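Local coordinates for Non-reducing end beta-L-arabinofuranosidase (PDB 5MQO), which probably hydrolyses glycosidic linkages in complex plant pectin, as a gut-bacterial glycoside hydrolase of family GH127, at residues V515-N520 / L531-P536; V44-G49 / N471-L476. One frame throughout, in Å; residues are numbered along the deposited sequence.

Contact 1 (V515-N520 / L531-P536)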
# COMPACT_ATOMS: atom_id res chain seq x y z
N VAL A 515 15.04 -16.42 -5.29
CA VAL A 515 14.43 -15.94 -6.55
C VAL A 515 15.25 -16.36 -7.77
O VAL A 515 16.47 -16.31 -7.77
CB VAL A 515 14.21 -14.42 -6.53
CG1 VAL A 515 13.42 -13.94 -7.75
CG2 VAL A 515 13.47 -14.03 -5.26
N ARG A 516 14.55 -16.79 -8.80
CA ARG A 516 15.17 -17.12 -10.04
C ARG A 516 14.47 -16.34 -11.12
O ARG A 516 13.23 -16.45 -11.26
CB ARG A 516 15.05 -18.61 -10.33
CG ARG A 516 15.66 -19.04 -11.66
CD ARG A 516 15.44 -20.52 -11.87
NE ARG A 516 16.13 -21.30 -10.86
CZ ARG A 516 16.07 -22.63 -10.77
NH1 ARG A 516 15.37 -23.35 -11.63
NH2 ARG A 516 16.75 -23.23 -9.80
N VAL A 517 15.27 -15.59 -11.88
CA VAL A 517 14.82 -14.87 -13.07
C VAL A 517 15.40 -15.59 -14.28
O VAL A 517 16.62 -15.77 -14.41
CB VAL A 517 15.20 -13.37 -13.01
CG1 VAL A 517 14.77 -12.63 -14.28
CG2 VAL A 517 14.52 -12.74 -11.80
N THR A 518 14.51 -16.03 -15.16
CA THR A 518 14.88 -16.75 -16.35
C THR A 518 14.47 -15.89 -17.53
O THR A 518 13.33 -15.46 -17.57
CB THR A 518 14.14 -18.10 -16.42
OG1 THR A 518 14.30 -18.80 -15.17
CG2 THR A 518 14.66 -18.93 -17.58
N LEU A 519 15.40 -15.66 -18.46
CA LEU A 519 15.14 -14.87 -19.68
C LEU A 519 14.66 -15.69 -20.87
O LEU A 519 15.48 -16.36 -21.48
CB LEU A 519 16.42 -14.18 -20.11
CG LEU A 519 16.82 -13.09 -19.14
CD1 LEU A 519 18.30 -12.85 -19.27
CD2 LEU A 519 16.02 -11.80 -19.40
N ASN A 520 13.37 -15.62 -21.22
CA ASN A 520 12.84 -16.37 -22.37
C ASN A 520 13.20 -15.72 -23.66
O ASN A 520 13.85 -16.33 -24.46
CB ASN A 520 11.32 -16.51 -22.34
CG ASN A 520 10.83 -17.34 -21.18
OD1 ASN A 520 9.65 -17.25 -20.84
ND2 ASN A 520 11.70 -18.14 -20.57
N LEU A 531 20.07 -5.97 -15.12
CA LEU A 531 18.95 -6.47 -14.32
C LEU A 531 19.25 -6.12 -12.89
O LEU A 531 20.22 -6.63 -12.32
CB LEU A 531 18.78 -7.99 -14.44
CG LEU A 531 18.16 -8.52 -15.73
CD1 LEU A 531 17.92 -10.03 -15.62
CD2 LEU A 531 16.86 -7.82 -16.10
N PHE A 532 18.42 -5.27 -12.29
CA PHE A 532 18.65 -4.81 -10.93
C PHE A 532 17.78 -5.62 -10.00
O PHE A 532 16.61 -5.85 -10.30
CB PHE A 532 18.28 -3.35 -10.79
CG PHE A 532 19.04 -2.43 -11.68
CD1 PHE A 532 18.67 -2.25 -13.00
CD2 PHE A 532 20.10 -1.67 -11.18
CE1 PHE A 532 19.35 -1.37 -13.83
CE2 PHE A 532 20.78 -0.78 -12.00
CZ PHE A 532 20.41 -0.63 -13.33
N PHE A 533 18.35 -6.03 -8.86
CA PHE A 533 17.59 -6.76 -7.81
C PHE A 533 17.63 -6.00 -6.52
O PHE A 533 18.70 -5.75 -5.95
CB PHE A 533 18.16 -8.16 -7.60
CG PHE A 533 18.11 -9.01 -8.83
CD1 PHE A 533 19.07 -8.85 -9.83
CD2 PHE A 533 17.06 -9.89 -9.02
CE1 PHE A 533 18.99 -9.58 -10.99
CE2 PHE A 533 16.98 -10.63 -10.17
CZ PHE A 533 17.95 -10.47 -11.16
N ARG A 534 16.46 -5.62 -6.03
CA ARG A 534 16.40 -4.92 -4.75
C ARG A 534 16.90 -5.87 -3.66
O ARG A 534 16.53 -7.03 -3.64
CB ARG A 534 14.99 -4.41 -4.46
CG ARG A 534 14.87 -3.59 -3.18
CD ARG A 534 13.51 -2.96 -3.08
NE ARG A 534 12.53 -3.97 -2.77
CZ ARG A 534 12.28 -4.45 -1.56
NH1 ARG A 534 11.35 -5.41 -1.41
NH2 ARG A 534 12.92 -3.98 -0.49
N ILE A 535 17.79 -5.38 -2.81
CA ILE A 535 18.11 -6.03 -1.54
C ILE A 535 17.26 -5.40 -0.43
O ILE A 535 17.52 -4.25 -0.07
CB ILE A 535 19.59 -5.88 -1.17
CG1 ILE A 535 20.49 -6.27 -2.36
CG2 ILE A 535 19.88 -6.67 0.09
CD1 ILE A 535 20.09 -7.56 -3.05
N PRO A 536 16.26 -6.15 0.12
CA PRO A 536 15.45 -5.65 1.25
C PRO A 536 16.23 -5.12 2.46
O PRO A 536 17.30 -5.63 2.77
CB PRO A 536 14.60 -6.86 1.65
CG PRO A 536 14.40 -7.58 0.37
CD PRO A 536 15.66 -7.37 -0.45

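Contact 2 (V44-G49 / N471-L476)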
# COMPACT_ATOMS: atom_id res chain seq x y z
N VAL A 44 2.75 -7.85 -16.70
CA VAL A 44 3.13 -8.75 -15.61
C VAL A 44 1.90 -9.55 -15.21
O VAL A 44 0.86 -8.97 -14.95
CB VAL A 44 3.71 -7.96 -14.40
CG1 VAL A 44 4.13 -8.89 -13.27
CG2 VAL A 44 4.91 -7.12 -14.84
N HIS A 45 1.99 -10.89 -15.21
CA HIS A 45 0.98 -11.78 -14.59
C HIS A 45 1.62 -12.54 -13.42
O HIS A 45 2.66 -13.16 -13.60
CB HIS A 45 0.44 -12.88 -15.53
CG HIS A 45 0.08 -12.45 -16.91
ND1 HIS A 45 -0.25 -11.15 -17.25
CD2 HIS A 45 -0.07 -13.18 -18.04
CE1 HIS A 45 -0.55 -11.09 -18.54
NE2 HIS A 45 -0.45 -12.31 -19.04
N TRP A 46 0.98 -12.53 -12.26
CA TRP A 46 1.29 -13.50 -11.21
C TRP A 46 0.99 -14.90 -11.75
O TRP A 46 -0.00 -15.09 -12.47
CB TRP A 46 0.44 -13.32 -9.93
CG TRP A 46 0.55 -12.01 -9.25
CD1 TRP A 46 -0.47 -11.15 -8.95
CD2 TRP A 46 1.75 -11.38 -8.79
NE1 TRP A 46 0.02 -10.03 -8.32
CE2 TRP A 46 1.38 -10.15 -8.21
CE3 TRP A 46 3.10 -11.75 -8.80
CZ2 TRP A 46 2.30 -9.28 -7.65
CZ3 TRP A 46 4.03 -10.87 -8.25
CH2 TRP A 46 3.62 -9.65 -7.67
N THR A 47 1.83 -15.87 -11.35
CA THR A 47 1.70 -17.27 -11.68
C THR A 47 1.48 -18.10 -10.40
O THR A 47 0.36 -18.14 -9.91
CB THR A 47 2.94 -17.76 -12.48
OG1 THR A 47 4.12 -17.49 -11.74
CG2 THR A 47 3.05 -17.02 -13.79
N ASN A 48 2.52 -18.73 -9.85
CA ASN A 48 2.38 -19.90 -8.96
C ASN A 48 2.88 -19.64 -7.56
O ASN A 48 3.90 -20.20 -7.17
CB ASN A 48 3.19 -21.11 -9.49
CG ASN A 48 2.91 -21.40 -10.95
OD1 ASN A 48 1.76 -21.64 -11.35
ND2 ASN A 48 3.96 -21.36 -11.77
N GLY A 49 2.19 -18.84 -6.78
CA GLY A 49 2.59 -18.72 -5.38
C GLY A 49 1.65 -17.88 -4.58
O GLY A 49 0.43 -17.91 -4.82
N ASN A 471 1.25 -4.74 -10.88
CA ASN A 471 1.76 -3.50 -11.46
C ASN A 471 2.81 -2.82 -10.62
O ASN A 471 3.30 -1.78 -11.03
CB ASN A 471 0.63 -2.51 -11.69
CG ASN A 471 -0.25 -2.92 -12.83
OD1 ASN A 471 0.06 -2.63 -14.00
ND2 ASN A 471 -1.35 -3.58 -12.52
N TYR A 472 3.15 -3.41 -9.47
CA TYR A 472 4.24 -2.95 -8.60
C TYR A 472 5.52 -3.87 -8.59
O TYR A 472 6.49 -3.60 -7.87
CB TYR A 472 3.66 -2.78 -7.17
CG TYR A 472 2.57 -1.72 -7.12
CD1 TYR A 472 2.90 -0.38 -6.96
CD2 TYR A 472 1.22 -2.04 -7.34
CE1 TYR A 472 1.94 0.60 -7.00
CE2 TYR A 472 0.24 -1.05 -7.37
CZ TYR A 472 0.60 0.27 -7.20
OH TYR A 472 -0.34 1.28 -7.19
N ALA A 473 5.54 -4.93 -9.40
CA ALA A 473 6.61 -5.92 -9.31
C ALA A 473 7.90 -5.40 -9.90
O ALA A 473 8.94 -5.65 -9.32
CB ALA A 473 6.21 -7.21 -9.98
N TYR A 474 7.83 -4.66 -11.00
CA TYR A 474 9.03 -4.15 -11.68
C TYR A 474 8.90 -2.66 -12.03
O TYR A 474 7.79 -2.12 -12.09
CB TYR A 474 9.28 -4.90 -13.01
CG TYR A 474 9.39 -6.42 -12.97
CD1 TYR A 474 10.63 -7.05 -12.74
CD2 TYR A 474 8.28 -7.23 -13.22
CE1 TYR A 474 10.74 -8.45 -12.71
CE2 TYR A 474 8.39 -8.62 -13.20
CZ TYR A 474 9.62 -9.22 -12.95
OH TYR A 474 9.71 -10.58 -12.92
N THR A 475 10.02 -2.00 -12.26
CA THR A 475 10.02 -0.76 -13.02
C THR A 475 11.07 -0.82 -14.10
O THR A 475 11.95 -1.69 -14.08
CB THR A 475 10.34 0.44 -12.13
OG1 THR A 475 11.52 0.15 -11.39
CG2 THR A 475 9.17 0.76 -11.16
N LEU A 476 11.02 0.13 -15.01
CA LEU A 476 12.02 0.25 -16.08
C LEU A 476 12.75 1.58 -16.00
O LEU A 476 12.28 2.52 -15.35
CB LEU A 476 11.36 0.15 -17.46
CG LEU A 476 10.25 -0.89 -17.65
CD1 LEU A 476 9.47 -0.61 -18.92
CD2 LEU A 476 10.84 -2.31 -17.66

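Contact 1 (V515-N520 / L531-P536)
Val517 meets Leu531 and Phe533 with a different branch for each, a worked example of how a small beta-branched residue can serve two larger neighbours. Its CG2 comes to the edge of the Phe533 ring, in the ring plane, 3.6 Å from CE2 of Phe533; the ring thus offers Val517 its rim and not its face. The same CG2 lies 4.2 Å from Phe533 CZ, so the methyl is placed nearer one corner of that rim than the next. The other branch, CG1 of Val517, stands 4.3 Å from CD1 of Leu531, a looser methyl-to-methyl approach. Both meetings follow from one rotation: CG1 is anti to the backbone N (chi1 178°), which leaves CG2 beside that N. Leu519 CD2 adds a more distant neighbour, 4.6 Å from Leu531 CD1. No hydrogen bond joins the two segments, and their closest CA atoms, those of Val517 and Leu531, are 9.4 Å apart, a spacing of sheets packed face to face. Trp567 touches both Leu519 and Leu531, and Val573 also packs on Phe533. On the far side of strand 529-535, Arg534 makes salt bridges with Glu406 and Glu409 of helix 402-416. Apolar side chains meeting between two hydrogen-bonded layers in this way are characteristic of a beta-sandwich, here within the GH127 middle domain.

Contact 2 (V44-G49 / N471-L476)
Tyr474 OH is held by Asn489 OD1 through a hydrogen bond, with a second, weak bond to Gln505 OE1, and this anchors the far end of a ring whose edge receives Val44. CG2 of Val44 approaches that edge near the ring plane, 3.7 Å from Tyr474 CD2 and 4.1 Å from Tyr474 CE2, so the methyl faces two neighbouring ring carbons. Val44 CG1, set anti to the backbone N (chi1 -179°), turns to Ala473 instead and ends 4.2 Å from its CB. Strand 44-46 is one of the two outermost strands of the seven-stranded antiparallel sheet, while strand 474-477 belongs to the five-stranded mixed sheet packed against it; the contact joins the two sheets near one edge of the sandwich through side chains, with no hydrogen bond between the segments. Leu491, on the strand next to 44-46, touches both Val44 and Tyr474. Ala473 CB has a further neighbour in Trp46, whose CH2 lies 4.2 Å from it, the methyl meeting the indole obliquely. Trp46 also stacks on Trp51, in the helix that begins just after Gly49, its N-cap residue.

Followed from the N terminus, the chain lays down strand 44-46 and then runs through the helical catalytic domain before returning at 471-476, so contact 2 closes a very long loop, with 421 residues between its segments. Contact 1 opens only afterwards and closes a short one, in which the chain leaves strand 514-521 and passes to the other sheet at 529-535. The two loops lie in series, neither nesting nor crossing. Both contacts nevertheless bridge the same pair of sheets, their centres about 12 Å apart and their nearest atoms about 5 Å apart. Contact 2 ties strand 44-46, from near the N terminus, to the 471-476 segment across the sandwich, whereas contact 1 joins strands of the middle domain.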